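Local coordinates for protein yojF (PDB 1NJH) that is of unknown function and belongs to the DUF1806 family, folding as an antiparallel beta sheet with one short helix, at residues Q13-L16 and E17-A20. Residues are numbered along the deposited sequence; the frame is centred on the assembly and turned at random. Where two conformers were deposited one is given.
Sequences QASL and ERYA
Glu17 reaches back one helical turn to Gln13, and its side chain can be followed atom by atom. Glu17 CB lies 3.7 Å from Gln13 O, the carbonyl that accepts the nearly straight backbone bond from Glu17 N (167°). Placing CG beside the backbone N (chi1 -52°) brings Glu17 CG to 3.0 Å from Gln13 O, a close contact. The extended chain then carries Glu17 CD past Gln13 NE2 at 3.4 Å, while Glu17 OE1 comes no nearer than 3.8 Å to Gln13 O. At the tip Glu17 OE2 accepts a hydrogen bond from Gln13 NE2 (2.9 Å), met from above the carboxylate plane, the amide and carboxylate being turned 70° apart. This is an i to i+4 side-chain pair on helix 9-18, which packs against the antiparallel sheet; Gln13 also bonds through NE2 to Ala60 O and through OE1 to Ile62 N of strand 45-63. With an alanine here, the Glu17 carboxylate would probably lose this donor, and Ala60 O and Ile62 N their side-chain partner. At the next residue the backbone bonds are weak: Arg18 N divides its hydrogen between Ala14 O and Ser15 O.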
ATOM      1  N   GLN A  13     -17.947   9.757  -1.175  1.00 24.44           N
ATOM      2  CA  GLN A  13     -18.313   9.359   0.177  1.00 25.11           C
ATOM      3  C   GLN A  13     -19.453   8.352   0.125  1.00 25.48           C
ATOM      4  O   GLN A  13     -19.434   7.341   0.820  1.00 26.32           O
ATOM      5  CB  GLN A  13     -18.741  10.569   1.010  1.00 23.86           C
ATOM      6  CG  GLN A  13     -19.133  10.199   2.435  1.00 24.23           C
ATOM      7  CD  GLN A  13     -17.967   9.625   3.231  1.00 24.11           C
ATOM      8  OE1 GLN A  13     -16.866  10.189   3.243  1.00 23.60           O
ATOM      9  NE2 GLN A  13     -18.206   8.510   3.909  1.00 26.97           N
ATOM     10  N   ALA A  14     -20.455   8.629  -0.701  1.00 29.28           N
ATOM     11  CA  ALA A  14     -21.586   7.718  -0.827  1.00 29.91           C
ATOM     12  C   ALA A  14     -21.124   6.368  -1.367  1.00 29.19           C
ATOM     13  O   ALA A  14     -21.620   5.320  -0.963  1.00 28.86           O
ATOM     14  CB  ALA A  14     -22.642   8.319  -1.750  1.00 32.54           C
ATOM     15  N   SER A  15     -20.167   6.394  -2.288  1.00 27.37           N
ATOM     16  CA  SER A  15     -19.650   5.162  -2.876  1.00 25.92           C
ATOM     17  C   SER A  15     -18.841   4.350  -1.858  1.00 24.56           C
ATOM     18  O   SER A  15     -18.924   3.118  -1.817  1.00 22.00           O
ATOM     19  CB  SER A  15     -18.777   5.495  -4.091  1.00 30.84           C
ATOM     20  OG  SER A  15     -18.318   4.314  -4.728  1.00 37.79           O
ATOM     21  N   LEU A  16     -18.058   5.038  -1.032  1.00 23.24           N
ATOM     22  CA  LEU A  16     -17.260   4.350  -0.024  1.00 23.34           C
ATOM     23  C   LEU A  16     -18.158   3.632   0.977  1.00 24.41           C
ATOM     24  O   LEU A  16     -17.916   2.479   1.320  1.00 23.20           O
ATOM     25  CB  LEU A  16     -16.342   5.333   0.717  1.00 20.85           C
ATOM     26  CG  LEU A  16     -15.196   5.998  -0.058  1.00 18.78           C
ATOM     27  CD1 LEU A  16     -14.597   7.134   0.789  1.00 20.06           C
ATOM     28  CD2 LEU A  16     -14.097   4.985  -0.391  1.00 16.22           C
ATOM     29  N   GLU A  17     -19.203   4.307   1.445  1.00 26.64           N
ATOM     30  CA  GLU A  17     -20.107   3.702   2.416  1.00 27.81           C
ATOM     31  C   GLU A  17     -20.810   2.487   1.819  1.00 28.96           C
ATOM     32  O   GLU A  17     -21.225   1.577   2.533  1.00 30.11           O
ATOM     33  CB  GLU A  17     -21.115   4.756   2.890  1.00 26.54           C
ATOM     34  CG  GLU A  17     -20.400   6.007   3.353  1.00 29.04           C
ATOM     35  CD  GLU A  17     -21.314   7.126   3.795  1.00 33.37           C
ATOM     36  OE1 GLU A  17     -22.424   7.258   3.235  1.00 36.45           O
ATOM     37  OE2 GLU A  17     -20.899   7.897   4.687  1.00 32.97           O
ATOM     38  N   ARG A  18     -20.917   2.479   0.497  0.50 29.66           N
ATOM     39  CA  ARG A  18     -21.552   1.388  -0.226  0.50 32.40           C
ATOM     40  C   ARG A  18     -20.810   0.068  -0.001  0.50 30.46           C
ATOM     41  O   ARG A  18     -21.429  -0.977   0.198  0.53 32.14           O
ATOM     42  CB  ARG A  18     -21.567   1.719  -1.719  0.50 36.84           C
ATOM     43  CG  ARG A  18     -22.273   0.710  -2.607  0.50 42.03           C
ATOM     44  CD  ARG A  18     -21.916   0.968  -4.065  0.41 46.80           C
ATOM     45  NE  ARG A  18     -22.043   2.382  -4.411  0.47 49.87           N
ATOM     46  CZ  ARG A  18     -21.573   2.926  -5.530  0.58 51.30           C
ATOM     47  NH1 ARG A  18     -20.940   2.175  -6.420  0.55 52.51           N
ATOM     48  NH2 ARG A  18     -21.731   4.224  -5.755  0.56 51.79           N
ATOM     49  N   TYR A  19     -19.480   0.129  -0.020  1.00 27.53           N
ATOM     50  CA  TYR A  19     -18.642  -1.060   0.144  1.00 25.62           C
ATOM     51  C   TYR A  19     -18.264  -1.375   1.587  1.00 25.57           C
ATOM     52  O   TYR A  19     -17.539  -2.334   1.834  1.00 26.36           O
ATOM     53  CB  TYR A  19     -17.335  -0.920  -0.649  1.00 24.95           C
ATOM     54  CG  TYR A  19     -17.502  -0.668  -2.123  1.00 30.87           C
ATOM     55  CD1 TYR A  19     -17.789  -1.706  -3.006  1.00 35.37           C
ATOM     56  CD2 TYR A  19     -17.377   0.620  -2.638  1.00 32.26           C
ATOM     57  CE1 TYR A  19     -17.948  -1.459  -4.376  1.00 36.04           C
ATOM     58  CE2 TYR A  19     -17.536   0.875  -3.991  1.00 37.44           C
ATOM     59  CZ  TYR A  19     -17.823  -0.165  -4.854  1.00 36.79           C
ATOM     60  OH  TYR A  19     -18.005   0.113  -6.190  1.00 41.39           O
ATOM     61  N   ALA A  20     -18.734  -0.572   2.538  1.00 25.36           N
ATOM     62  CA  ALA A  20     -18.408  -0.819   3.941  1.00 26.24           C
ATOM     63  C   ALA A  20     -19.138  -2.037   4.507  1.00 24.60           C
ATOM     64  O   ALA A  20     -20.252  -2.352   4.091  1.00 29.88           O
ATOM     65  CB  ALA A  20     -18.743   0.416   4.778  1.00 22.76           C
TER